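Local coordinates for phenylacetic acid degradation protein PaaI (Thermus thermophilus HB8, PDB 1WLU), which probably hydrolyses acyl-CoA thioesters, as a hot dog fold thioesterase linked to the breakdown of phenylacetic acid, at residues A29-L34 and G40-A45; S49-A54 and G112-L117; N56-A61 and A84-L89; R97-V100 and K105-A108. One frame throughout, in Å; residues are numbered along the deposited sequence.

How the interactions relate
Interactions 1 and 2 are both buried and both use helix 40-56, the central helix of the hot dog: the first stacks two rings between its opening turn and the loop before it, the second sets a phenylalanine of a later turn on strand 105-116. Their centres lie about 21 Å apart, on opposite sides of the chain's centre. Interaction 3 is at the surface and is ionic, and it adjoins interaction 2, with R116 NH2 reaching R58 O at 3.0 Å. Interaction 4, partly buried, rests on backbone hydrogen bonds within the hairpin of strands 93-102 and 105-116. It meets the helix side of interaction 2 where V98 packs on F51 and A50.

Interaction 1. Residues A29-L34 and G40-A45; sequences ADHLNL and GGFLYA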
loop_
_atom_site.group_PDB
_atom_site.type_symbol
_atom_site.label_atom_id
_atom_site.label_comp_id
_atom_site.label_asym_id
_atom_site.label_seq_id
_atom_site.Cartn_x
_atom_site.Cartn_y
_atom_site.Cartn_z
ATOM N N ALA A 29 -13.817 24.198 -8.480
ATOM C CA ALA A 29 -12.654 25.069 -8.392
ATOM C C ALA A 29 -11.911 24.905 -7.068
ATOM O O ALA A 29 -10.680 24.952 -7.032
ATOM C CB ALA A 29 -13.085 26.522 -8.570
ATOM N N ASP A 30 -12.658 24.712 -5.985
ATOM C CA ASP A 30 -12.061 24.561 -4.661
ATOM C C ASP A 30 -11.444 23.186 -4.420
ATOM O O ASP A 30 -10.894 22.937 -3.351
ATOM C CB ASP A 30 -13.106 24.854 -3.578
ATOM C CG ASP A 30 -14.293 23.908 -3.633
ATOM O OD1 ASP A 30 -14.906 23.778 -4.712
ATOM O OD2 ASP A 30 -14.620 23.296 -2.592
ATOM N N HIS A 31 -11.528 22.309 -5.416
ATOM C CA HIS A 31 -10.977 20.956 -5.303
ATOM C C HIS A 31 -9.638 20.812 -6.012
ATOM O O HIS A 31 -9.029 19.742 -5.983
ATOM C CB HIS A 31 -11.960 19.942 -5.888
ATOM C CG HIS A 31 -13.277 19.906 -5.183
ATOM N ND1 HIS A 31 -14.434 19.473 -5.793
ATOM C CD2 HIS A 31 -13.621 20.237 -3.916
ATOM C CE1 HIS A 31 -15.434 19.540 -4.933
ATOM N NE2 HIS A 31 -14.968 20.001 -3.786
ATOM N N LEU A 32 -9.179 21.884 -6.649
ATOM C CA LEU A 32 -7.914 21.846 -7.367
ATOM C C LEU A 32 -6.723 22.035 -6.441
ATOM O O LEU A 32 -6.835 22.658 -5.385
ATOM C CB LEU A 32 -7.892 22.922 -8.456
ATOM C CG LEU A 32 -9.017 22.849 -9.493
ATOM C CD1 LEU A 32 -8.833 23.963 -10.516
ATOM C CD2 LEU A 32 -9.008 21.488 -10.178
ATOM N N ASN A 33 -5.583 21.486 -6.847
ATOM C CA ASN A 33 -4.354 21.588 -6.071
ATOM C C ASN A 33 -3.444 22.655 -6.671
ATOM O O ASN A 33 -3.858 23.416 -7.546
ATOM C CB ASN A 33 -3.619 20.246 -6.058
ATOM C CG ASN A 33 -3.342 19.727 -7.452
ATOM O OD1 ASN A 33 -3.188 20.504 -8.393
ATOM N ND2 ASN A 33 -3.265 18.405 -7.591
ATOM N N LEU A 34 -2.201 22.687 -6.199
ATOM C CA LEU A 34 -1.212 23.651 -6.673
ATOM C C LEU A 34 -0.833 23.410 -8.132
ATOM O O LEU A 34 -0.193 24.255 -8.757
ATOM C CB LEU A 34 0.051 23.588 -5.804
ATOM C CG LEU A 34 0.940 22.340 -5.903
ATOM C CD1 LEU A 34 2.213 22.573 -5.096
ATOM C CD2 LEU A 34 0.200 21.108 -5.396
ATOM N N GLY A 40 -5.208 15.267 -4.895
ATOM C CA GLY A 40 -5.222 13.850 -4.570
ATOM C C GLY A 40 -6.145 13.548 -3.407
ATOM O O GLY A 40 -6.728 12.463 -3.325
ATOM N N GLY A 41 -6.271 14.510 -2.498
ATOM C CA GLY A 41 -7.127 14.342 -1.340
ATOM C C GLY A 41 -8.599 14.332 -1.700
ATOM O O GLY A 41 -9.407 13.716 -1.006
ATOM N N PHE A 42 -8.959 15.028 -2.775
ATOM C CA PHE A 42 -10.352 15.047 -3.196
ATOM C C PHE A 42 -10.698 13.695 -3.807
ATOM O O PHE A 42 -11.736 13.111 -3.493
ATOM C CB PHE A 42 -10.606 16.148 -4.227
ATOM C CG PHE A 42 -11.986 16.104 -4.815
ATOM C CD1 PHE A 42 -13.089 16.504 -4.066
ATOM C CD2 PHE A 42 -12.193 15.598 -6.094
ATOM C CE1 PHE A 42 -14.379 16.397 -4.583
ATOM C CE2 PHE A 42 -13.480 15.487 -6.619
ATOM C CZ PHE A 42 -14.574 15.886 -5.861
ATOM N N LEU A 43 -9.829 13.198 -4.683
ATOM C CA LEU A 43 -10.066 11.909 -5.318
ATOM C C LEU A 43 -10.060 10.805 -4.267
ATOM O O LEU A 43 -10.869 9.878 -4.324
ATOM C CB LEU A 43 -9.009 11.641 -6.392
ATOM C CG LEU A 43 -9.028 12.640 -7.555
ATOM C CD1 LEU A 43 -7.929 12.290 -8.541
ATOM C CD2 LEU A 43 -10.393 12.622 -8.241
ATOM N N TYR A 44 -9.156 10.904 -3.299
ATOM C CA TYR A 44 -9.107 9.907 -2.241
ATOM C C TYR A 44 -10.376 9.981 -1.395
ATOM O O TYR A 44 -10.959 8.954 -1.059
ATOM C CB TYR A 44 -7.875 10.113 -1.355
ATOM C CG TYR A 44 -7.768 9.114 -0.218
ATOM C CD1 TYR A 44 -8.474 9.298 0.973
ATOM C CD2 TYR A 44 -6.968 7.980 -0.341
ATOM C CE1 TYR A 44 -8.383 8.375 2.014
ATOM C CE2 TYR A 44 -6.871 7.053 0.688
ATOM C CZ TYR A 44 -7.576 7.255 1.862
ATOM O OH TYR A 44 -7.461 6.337 2.883
ATOM N N ALA A 45 -10.810 11.194 -1.057
ATOM C CA ALA A 45 -12.017 11.358 -0.252
ATOM C C ALA A 45 -13.207 10.699 -0.943
ATOM O O ALA A 45 -14.053 10.083 -0.293
ATOM C CB ALA A 45 -12.296 12.837 -0.020
HETATM O O HOH W 1 -2.825 16.706 -5.144
#
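A buried offset aromatic stack joins H31, in the short 3-10 segment of the loop after strand 20-26, to F42 in the first turns of helix 40-56. The ring centroids lie 4.0 Å apart with the planes only 16° from parallel, and the overlap is shifted toward the rims: CE1 of F42 sits over the imidazole face, 3.3 Å from H31 ND1. F42 swings its ring out toward the loop with CG anti to the backbone N (chi1 173°). H31 CB adds a CH-pi contact, 4.2 Å from the centroid of the F42 ring and over its face. The other face of the imidazole has D30 OD1 above it, near the rim, and F5 of the second subunit packs against H31 as well. One water ties the loop to the helix start, accepting from N33 ND2 at 3.0 Å and from G40 N at 2.8 Å. N33 OD1 takes the N-H groups of H35 and T37, within the loop that leads into the helix. With F42 over one face, weak hydrogen bonds at the rim, ND1 to E26 O and NE2 with R28 NH2, would limit the rotation of the imidazole.

Interaction 2. Residues S49-A54 and G112-L117; sequences SAFALA and GTVFRL
Helix segment 49-54 runs across strand 112-116 with their axes 10.0 Å apart at closest approach and 40° between their directions, and the backbones come nearest at F51 and G112, whose CA atoms are 7.4 Å apart. F51 bridges that gap. Its CG lies anti to the backbone N (chi1 166°), which sends the ring out from the helix until its far end, CE1 and CZ, rests on the strand. CE1 lies 3.4 Å from G112 O, while CZ comes to 3.8 Å from T113 N. G112, with no side chain, lets the ring in this close: its backbone would direct a CB toward the helix, straight at CZ. Two residues on, V114 supplies the apolar half of the contact, and the two side chains run past one another in opposite directions. Its CG1, anti to the carbonyl carbon (chi1 -64°), comes to 3.2 Å from F51 CZ, a tight approach for two carbons. This is the hot dog fold at its centre, a long helix lying against an antiparallel sheet that curls round it, and F51 is one of the side chains that fill the space between. The F110 ring meets F51 at about 55° between planes, and A63 and C66 of strand 61-70 also touch it. A63 belongs to the CoA-binding site observed for this protein, so the buried ring lies right beside that site. On the other side of the strand, T113 turns away from the helix and hydrogen-bonds through OG1 to T95 OG1.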
loop_
_atom_site.group_PDB
_atom_site.type_symbol
_atom_site.label_atom_id
_atom_site.label_comp_id
_atom_site.label_asym_id
_atom_site.label_seq_id
_atom_site.Cartn_x
_atom_site.Cartn_y
_atom_site.Cartn_z
ATOM N N SER A 49 -15.050 7.501 0.612
ATOM C CA SER A 49 -16.467 7.595 0.952
ATOM C C SER A 49 -17.229 6.367 0.451
ATOM O O SER A 49 -18.079 5.831 1.162
ATOM C CB SER A 49 -17.069 8.876 0.371
ATOM O OG SER A 49 -16.493 10.023 0.978
ATOM N N ALA A 50 -16.929 5.922 -0.767
ATOM C CA ALA A 50 -17.585 4.737 -1.317
ATOM C C ALA A 50 -17.159 3.519 -0.492
ATOM O O ALA A 50 -17.964 2.637 -0.200
ATOM C CB ALA A 50 -17.194 4.555 -2.777
ATOM N N PHE A 51 -15.880 3.492 -0.125
ATOM C CA PHE A 51 -15.277 2.438 0.691
ATOM C C PHE A 51 -15.985 2.369 2.049
ATOM O O PHE A 51 -16.353 1.290 2.520
ATOM C CB PHE A 51 -13.785 2.780 0.847
ATOM C CG PHE A 51 -13.056 2.008 1.915
ATOM C CD1 PHE A 51 -12.912 0.627 1.836
ATOM C CD2 PHE A 51 -12.421 2.688 2.948
ATOM C CE1 PHE A 51 -12.134 -0.059 2.766
ATOM C CE2 PHE A 51 -11.642 2.010 3.883
ATOM C CZ PHE A 51 -11.499 0.634 3.787
ATOM N N ALA A 52 -16.185 3.532 2.662
ATOM C CA ALA A 52 -16.852 3.619 3.955
ATOM C C ALA A 52 -18.283 3.100 3.891
ATOM O O ALA A 52 -18.702 2.299 4.727
ATOM C CB ALA A 52 -16.849 5.061 4.439
ATOM N N LEU A 53 -19.036 3.556 2.897
ATOM C CA LEU A 53 -20.418 3.123 2.764
ATOM C C LEU A 53 -20.526 1.628 2.475
ATOM O O LEU A 53 -21.310 0.922 3.113
ATOM C CB LEU A 53 -21.125 3.936 1.675
ATOM C CG LEU A 53 -21.369 5.404 2.045
ATOM C CD1 LEU A 53 -22.029 6.125 0.882
ATOM C CD2 LEU A 53 -22.246 5.488 3.292
ATOM N N ALA A 54 -19.735 1.137 1.526
ATOM C CA ALA A 54 -19.780 -0.282 1.191
ATOM C C ALA A 54 -19.433 -1.153 2.394
ATOM O O ALA A 54 -20.136 -2.114 2.700
ATOM C CB ALA A 54 -18.826 -0.586 0.041
ATOM N N GLY A 112 -8.626 -0.918 0.013
ATOM C CA GLY A 112 -8.648 -0.658 1.440
ATOM C C GLY A 112 -9.164 -1.784 2.308
ATOM O O GLY A 112 -10.002 -2.579 1.884
ATOM N N THR A 113 -8.646 -1.847 3.530
ATOM C CA THR A 113 -9.050 -2.863 4.487
ATOM C C THR A 113 -9.558 -2.191 5.750
ATOM O O THR A 113 -8.960 -1.232 6.240
ATOM C CB THR A 113 -7.873 -3.785 4.835
ATOM O OG1 THR A 113 -7.521 -4.546 3.674
ATOM C CG2 THR A 113 -8.243 -4.735 5.970
ATOM N N VAL A 114 -10.676 -2.694 6.264
ATOM C CA VAL A 114 -11.273 -2.156 7.478
ATOM C C VAL A 114 -11.202 -3.157 8.612
ATOM O O VAL A 114 -10.991 -4.356 8.403
ATOM C CB VAL A 114 -12.782 -1.821 7.307
ATOM C CG1 VAL A 114 -12.975 -0.718 6.299
ATOM C CG2 VAL A 114 -13.552 -3.076 6.900
ATOM N N PHE A 115 -11.383 -2.639 9.820
ATOM C CA PHE A 115 -11.430 -3.451 11.020
ATOM C C PHE A 115 -12.911 -3.406 11.384
ATOM O O PHE A 115 -13.500 -2.326 11.460
ATOM C CB PHE A 115 -10.588 -2.824 12.133
ATOM C CG PHE A 115 -10.667 -3.564 13.437
ATOM C CD1 PHE A 115 -11.558 -3.162 14.428
ATOM C CD2 PHE A 115 -9.865 -4.675 13.669
ATOM C CE1 PHE A 115 -11.648 -3.861 15.632
ATOM C CE2 PHE A 115 -9.947 -5.380 14.868
ATOM C CZ PHE A 115 -10.840 -4.971 15.851
ATOM N N ARG A 116 -13.517 -4.574 11.569
ATOM C CA ARG A 116 -14.934 -4.641 11.908
ATOM C C ARG A 116 -15.104 -4.553 13.417
ATOM O O ARG A 116 -14.597 -5.394 14.160
ATOM C CB ARG A 116 -15.535 -5.939 11.368
ATOM C CG ARG A 116 -15.281 -6.140 9.878
ATOM C CD ARG A 116 -15.954 -7.397 9.366
ATOM N NE ARG A 116 -17.408 -7.262 9.359
ATOM C CZ ARG A 116 -18.252 -8.277 9.212
ATOM N NH1 ARG A 116 -17.791 -9.512 9.061
ATOM N NH2 ARG A 116 -19.560 -8.055 9.213
ATOM N N LEU A 117 -15.816 -3.521 13.859
ATOM C CA LEU A 117 -16.046 -3.282 15.280
ATOM C C LEU A 117 -17.088 -4.225 15.875
ATOM O O LEU A 117 -17.786 -4.908 15.100
ATOM C CB LEU A 117 -16.490 -1.833 15.489
ATOM C CG LEU A 117 -15.571 -0.745 14.923
ATOM C CD1 LEU A 117 -16.245 0.612 15.052
ATOM C CD2 LEU A 117 -14.238 -0.762 15.656
#

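Interaction 3. Residues N56-A61 and A84-L89; sequences NTRGPA and AVEVNL
R58 and E86 reach for each other from opposite directions, the arginine from the loop after helix 40-56 and the glutamate from strand 79-89, and they meet side-on as a two-pronged salt bridge. R58 uses NE and NH2, one to each carboxylate oxygen. The NE bond to E86 OE2 is 2.9 Å and almost straight (174°), and OE2 lies essentially in the guanidinium plane, offering its syn side. The second bond is less straight: NH2 reaches OE1 at 3.0 Å from above the carboxylate plane, in keeping with the 31° twist between the two flat groups. A bend at chi2 (-57°) turns the arginine chain toward the strand, whereas E86 is extended beyond CG. L89 approaches differently, crossing the arginine so that CD2 lies over one face of the guanidinium, 3.8 Å from NE. Strand 79-89 turns a corner at V87 before it reaches L89, and V87 and N88 both face T95 in a classic beta bulge. On the loop side, a type I turn from N56 to G59 carries R58, and N56 OD1 receives A61 N at 3.2 Å, tying the turn to the start of strand 61-70. Y96 OH also reaches E86 OE2, though weakly. Paired charges that share two bonds at the surface, with a leucine over the guanidinium, probably hold R58 in one orientation and favour the ionised form of E86.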
loop_
_atom_site.group_PDB
_atom_site.type_symbol
_atom_site.label_atom_id
_atom_site.label_comp_id
_atom_site.label_asym_id
_atom_site.label_seq_id
_atom_site.Cartn_x
_atom_site.Cartn_y
_atom_site.Cartn_z
ATOM N N ASN A 56 -19.521 -0.422 5.630
ATOM C CA ASN A 56 -20.450 -0.317 6.742
ATOM C C ASN A 56 -21.800 -0.984 6.517
ATOM O O ASN A 56 -22.597 -1.089 7.447
ATOM C CB ASN A 56 -20.597 1.149 7.157
ATOM C CG ASN A 56 -19.451 1.604 8.052
ATOM O OD1 ASN A 56 -19.535 1.528 9.280
ATOM N ND2 ASN A 56 -18.359 2.049 7.437
ATOM N N THR A 57 -22.061 -1.451 5.299
ATOM C CA THR A 57 -23.317 -2.158 5.046
ATOM C C THR A 57 -23.236 -3.513 5.747
ATOM O O THR A 57 -24.247 -4.191 5.916
ATOM C CB THR A 57 -23.572 -2.428 3.543
ATOM O OG1 THR A 57 -22.502 -3.220 3.006
ATOM C CG2 THR A 57 -23.696 -1.128 2.775
ATOM N N ARG A 58 -22.027 -3.907 6.144
ATOM C CA ARG A 58 -21.815 -5.187 6.825
ATOM C C ARG A 58 -21.776 -5.019 8.338
ATOM O O ARG A 58 -21.695 -6.001 9.078
ATOM C CB ARG A 58 -20.489 -5.819 6.385
ATOM C CG ARG A 58 -20.335 -6.042 4.891
ATOM C CD ARG A 58 -21.454 -6.902 4.331
ATOM N NE ARG A 58 -21.119 -7.418 3.009
ATOM C CZ ARG A 58 -21.958 -8.105 2.240
ATOM N NH1 ARG A 58 -23.191 -8.355 2.658
ATOM N NH2 ARG A 58 -21.558 -8.556 1.059
ATOM N N GLY A 59 -21.830 -3.773 8.791
ATOM C CA GLY A 59 -21.768 -3.489 10.212
ATOM C C GLY A 59 -20.705 -2.432 10.439
ATOM O O GLY A 59 -19.922 -2.150 9.530
ATOM N N PRO A 60 -20.642 -1.828 11.633
ATOM C CA PRO A 60 -19.648 -0.793 11.936
ATOM C C PRO A 60 -18.225 -1.225 11.604
ATOM O O PRO A 60 -17.777 -2.293 12.018
ATOM C CB PRO A 60 -19.849 -0.552 13.428
ATOM C CG PRO A 60 -21.321 -0.800 13.598
ATOM C CD PRO A 60 -21.525 -2.058 12.791
ATOM N N ALA A 61 -17.519 -0.379 10.861
ATOM C CA ALA A 61 -16.149 -0.682 10.469
ATOM C C ALA A 61 -15.355 0.597 10.264
ATOM O O ALA A 61 -15.898 1.609 9.819
ATOM C CB ALA A 61 -16.146 -1.504 9.188
ATOM N N ALA A 84 -17.154 0.977 -5.343
ATOM C CA ALA A 84 -16.603 0.055 -4.359
ATOM C C ALA A 84 -17.249 -1.321 -4.402
ATOM O O ALA A 84 -18.474 -1.443 -4.423
ATOM C CB ALA A 84 -16.748 0.650 -2.958
ATOM N N VAL A 85 -16.410 -2.352 -4.425
ATOM C CA VAL A 85 -16.876 -3.732 -4.432
ATOM C C VAL A 85 -16.107 -4.497 -3.361
ATOM O O VAL A 85 -14.952 -4.190 -3.066
ATOM C CB VAL A 85 -16.658 -4.419 -5.801
ATOM C CG1 VAL A 85 -17.411 -3.669 -6.885
ATOM C CG2 VAL A 85 -15.177 -4.497 -6.125
ATOM N N GLU A 86 -16.755 -5.498 -2.783
ATOM C CA GLU A 86 -16.154 -6.299 -1.726
ATOM C C GLU A 86 -15.243 -7.388 -2.282
ATOM O O GLU A 86 -15.650 -8.169 -3.144
ATOM C CB GLU A 86 -17.264 -6.920 -0.887
ATOM C CG GLU A 86 -16.839 -7.432 0.461
ATOM C CD GLU A 86 -18.039 -7.810 1.291
ATOM O OE1 GLU A 86 -18.619 -8.886 1.041
ATOM O OE2 GLU A 86 -18.413 -7.015 2.174
ATOM N N VAL A 87 -14.013 -7.433 -1.776
ATOM C CA VAL A 87 -13.018 -8.412 -2.211
ATOM C C VAL A 87 -12.931 -9.570 -1.219
ATOM O O VAL A 87 -12.785 -10.730 -1.608
ATOM C CB VAL A 87 -11.620 -7.744 -2.346
ATOM C CG1 VAL A 87 -10.571 -8.784 -2.698
ATOM C CG2 VAL A 87 -11.664 -6.657 -3.414
ATOM N N ASN A 88 -13.017 -9.248 0.065
ATOM C CA ASN A 88 -12.959 -10.259 1.112
ATOM C C ASN A 88 -13.709 -9.794 2.342
ATOM O O ASN A 88 -13.608 -8.632 2.739
ATOM C CB ASN A 88 -11.513 -10.546 1.518
ATOM C CG ASN A 88 -11.426 -11.519 2.680
ATOM O OD1 ASN A 88 -11.581 -12.727 2.500
ATOM N ND2 ASN A 88 -11.203 -10.996 3.880
ATOM N N LEU A 89 -14.467 -10.704 2.941
ATOM C CA LEU A 89 -15.202 -10.400 4.157
ATOM C C LEU A 89 -14.842 -11.453 5.198
ATOM O O LEU A 89 -15.193 -12.626 5.057
ATOM C CB LEU A 89 -16.712 -10.413 3.905
ATOM C CG LEU A 89 -17.592 -10.080 5.117
ATOM C CD1 LEU A 89 -17.266 -8.685 5.630
ATOM C CD2 LEU A 89 -19.062 -10.170 4.727
#

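Interaction 4. Residues R97-V100 and K105-A108; sequences RVEV and KLVA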
loop_
_atom_site.group_PDB
_atom_site.type_symbol
_atom_site.label_atom_id
_atom_site.label_comp_id
_atom_site.label_asym_id
_atom_site.label_seq_id
_atom_site.Cartn_x
_atom_site.Cartn_y
_atom_site.Cartn_z
ATOM N N ARG A 97 -12.237 -3.042 -3.115
ATOM C CA ARG A 97 -11.552 -2.436 -4.247
ATOM C C ARG A 97 -12.464 -1.314 -4.716
ATOM O O ARG A 97 -13.670 -1.513 -4.874
ATOM C CB ARG A 97 -11.356 -3.432 -5.393
ATOM C CG ARG A 97 -11.097 -2.731 -6.730
ATOM C CD ARG A 97 -10.647 -3.669 -7.837
ATOM N NE ARG A 97 -11.533 -4.813 -8.015
ATOM C CZ ARG A 97 -11.292 -6.029 -7.532
ATOM N NH1 ARG A 97 -10.185 -6.265 -6.838
ATOM N NH2 ARG A 97 -12.158 -7.009 -7.747
ATOM N N VAL A 98 -11.893 -0.135 -4.928
ATOM C CA VAL A 98 -12.677 0.999 -5.383
ATOM C C VAL A 98 -12.075 1.592 -6.647
ATOM O O VAL A 98 -10.958 2.113 -6.634
ATOM C CB VAL A 98 -12.757 2.102 -4.302
ATOM C CG1 VAL A 98 -13.685 3.217 -4.769
ATOM C CG2 VAL A 98 -13.265 1.515 -2.990
ATOM N N GLU A 99 -12.813 1.493 -7.744
ATOM C CA GLU A 99 -12.358 2.043 -9.010
ATOM C C GLU A 99 -12.872 3.469 -9.151
ATOM O O GLU A 99 -14.063 3.729 -8.975
ATOM C CB GLU A 99 -12.864 1.187 -10.172
ATOM C CG GLU A 99 -12.101 -0.119 -10.343
ATOM C CD GLU A 99 -12.645 -0.976 -11.467
ATOM O OE1 GLU A 99 -13.274 -0.418 -12.390
ATOM O OE2 GLU A 99 -12.428 -2.207 -11.433
ATOM N N VAL A 100 -11.964 4.394 -9.441
ATOM C CA VAL A 100 -12.326 5.796 -9.626
ATOM C C VAL A 100 -12.363 6.002 -11.134
ATOM O O VAL A 100 -11.342 5.875 -11.818
ATOM C CB VAL A 100 -11.296 6.728 -8.958
ATOM C CG1 VAL A 100 -11.711 8.180 -9.131
ATOM C CG2 VAL A 100 -11.193 6.390 -7.474
ATOM N N LYS A 105 -13.034 6.239 -18.184
ATOM C CA LYS A 105 -11.613 5.959 -17.993
ATOM C C LYS A 105 -11.288 5.720 -16.522
ATOM O O LYS A 105 -11.839 6.385 -15.646
ATOM C CB LYS A 105 -10.772 7.130 -18.507
ATOM C CG LYS A 105 -10.985 7.464 -19.978
ATOM C CD LYS A 105 -10.547 6.324 -20.881
ATOM C CE LYS A 105 -10.732 6.681 -22.347
ATOM N NZ LYS A 105 -9.947 7.889 -22.724
ATOM N N LEU A 106 -10.395 4.770 -16.255
ATOM C CA LEU A 106 -9.993 4.477 -14.880
ATOM C C LEU A 106 -8.944 5.507 -14.474
ATOM O O LEU A 106 -7.792 5.452 -14.908
ATOM C CB LEU A 106 -9.415 3.064 -14.771
ATOM C CG LEU A 106 -9.074 2.591 -13.352
ATOM C CD1 LEU A 106 -10.343 2.482 -12.513
ATOM C CD2 LEU A 106 -8.377 1.242 -13.423
ATOM N N VAL A 107 -9.367 6.446 -13.637
ATOM C CA VAL A 107 -8.522 7.535 -13.158
ATOM C C VAL A 107 -7.618 7.131 -11.995
ATOM O O VAL A 107 -6.502 7.639 -11.859
ATOM C CB VAL A 107 -9.408 8.731 -12.719
ATOM C CG1 VAL A 107 -8.560 9.827 -12.095
ATOM C CG2 VAL A 107 -10.169 9.271 -13.921
ATOM N N ALA A 108 -8.103 6.219 -11.160
ATOM C CA ALA A 108 -7.338 5.761 -10.004
ATOM C C ALA A 108 -7.919 4.465 -9.467
ATOM O O ALA A 108 -9.058 4.109 -9.770
ATOM C CB ALA A 108 -7.349 6.830 -8.908
#
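Backbone hydrogen bonds carry the contact between V100 and the bulged pair V107 and A108. V100 N bonds to A108 O at 2.9 Å, nearly straight at the hydrogen (165°) but tilted from the carbonyl plane. V100 O receives two N-H groups in return: V107 N at 2.7 Å, approaching almost head-on to the carbonyl (C=O...N angle 160°), and A108 N at 3.3 Å, a weak bond. Two residues thus face one, which makes a classic beta bulge in the hairpin of strands 93-102 and 105-116, two neighbouring strands of the hot dog sheet. V107 also makes backbone hydrogen bonds with F71 and R72. Apolar contacts fall on both faces of the hairpin. On the helix side, V100 CB and A108 CB lie 3.9 Å apart, and V100 also packs on A47 of helix 40-56. On the other face L106, its CG anti to the backbone N (chi1 -175°), brings CD1 over the start of E99 at nearly a right angle, 3.7 Å from E99 CB. The same L106 CD1 lies in van der Waals contact with V100 O, at 3.6 Å. L106 also touches F71, a residue seen to bind CoA, and V87 of the third subunit packs against it.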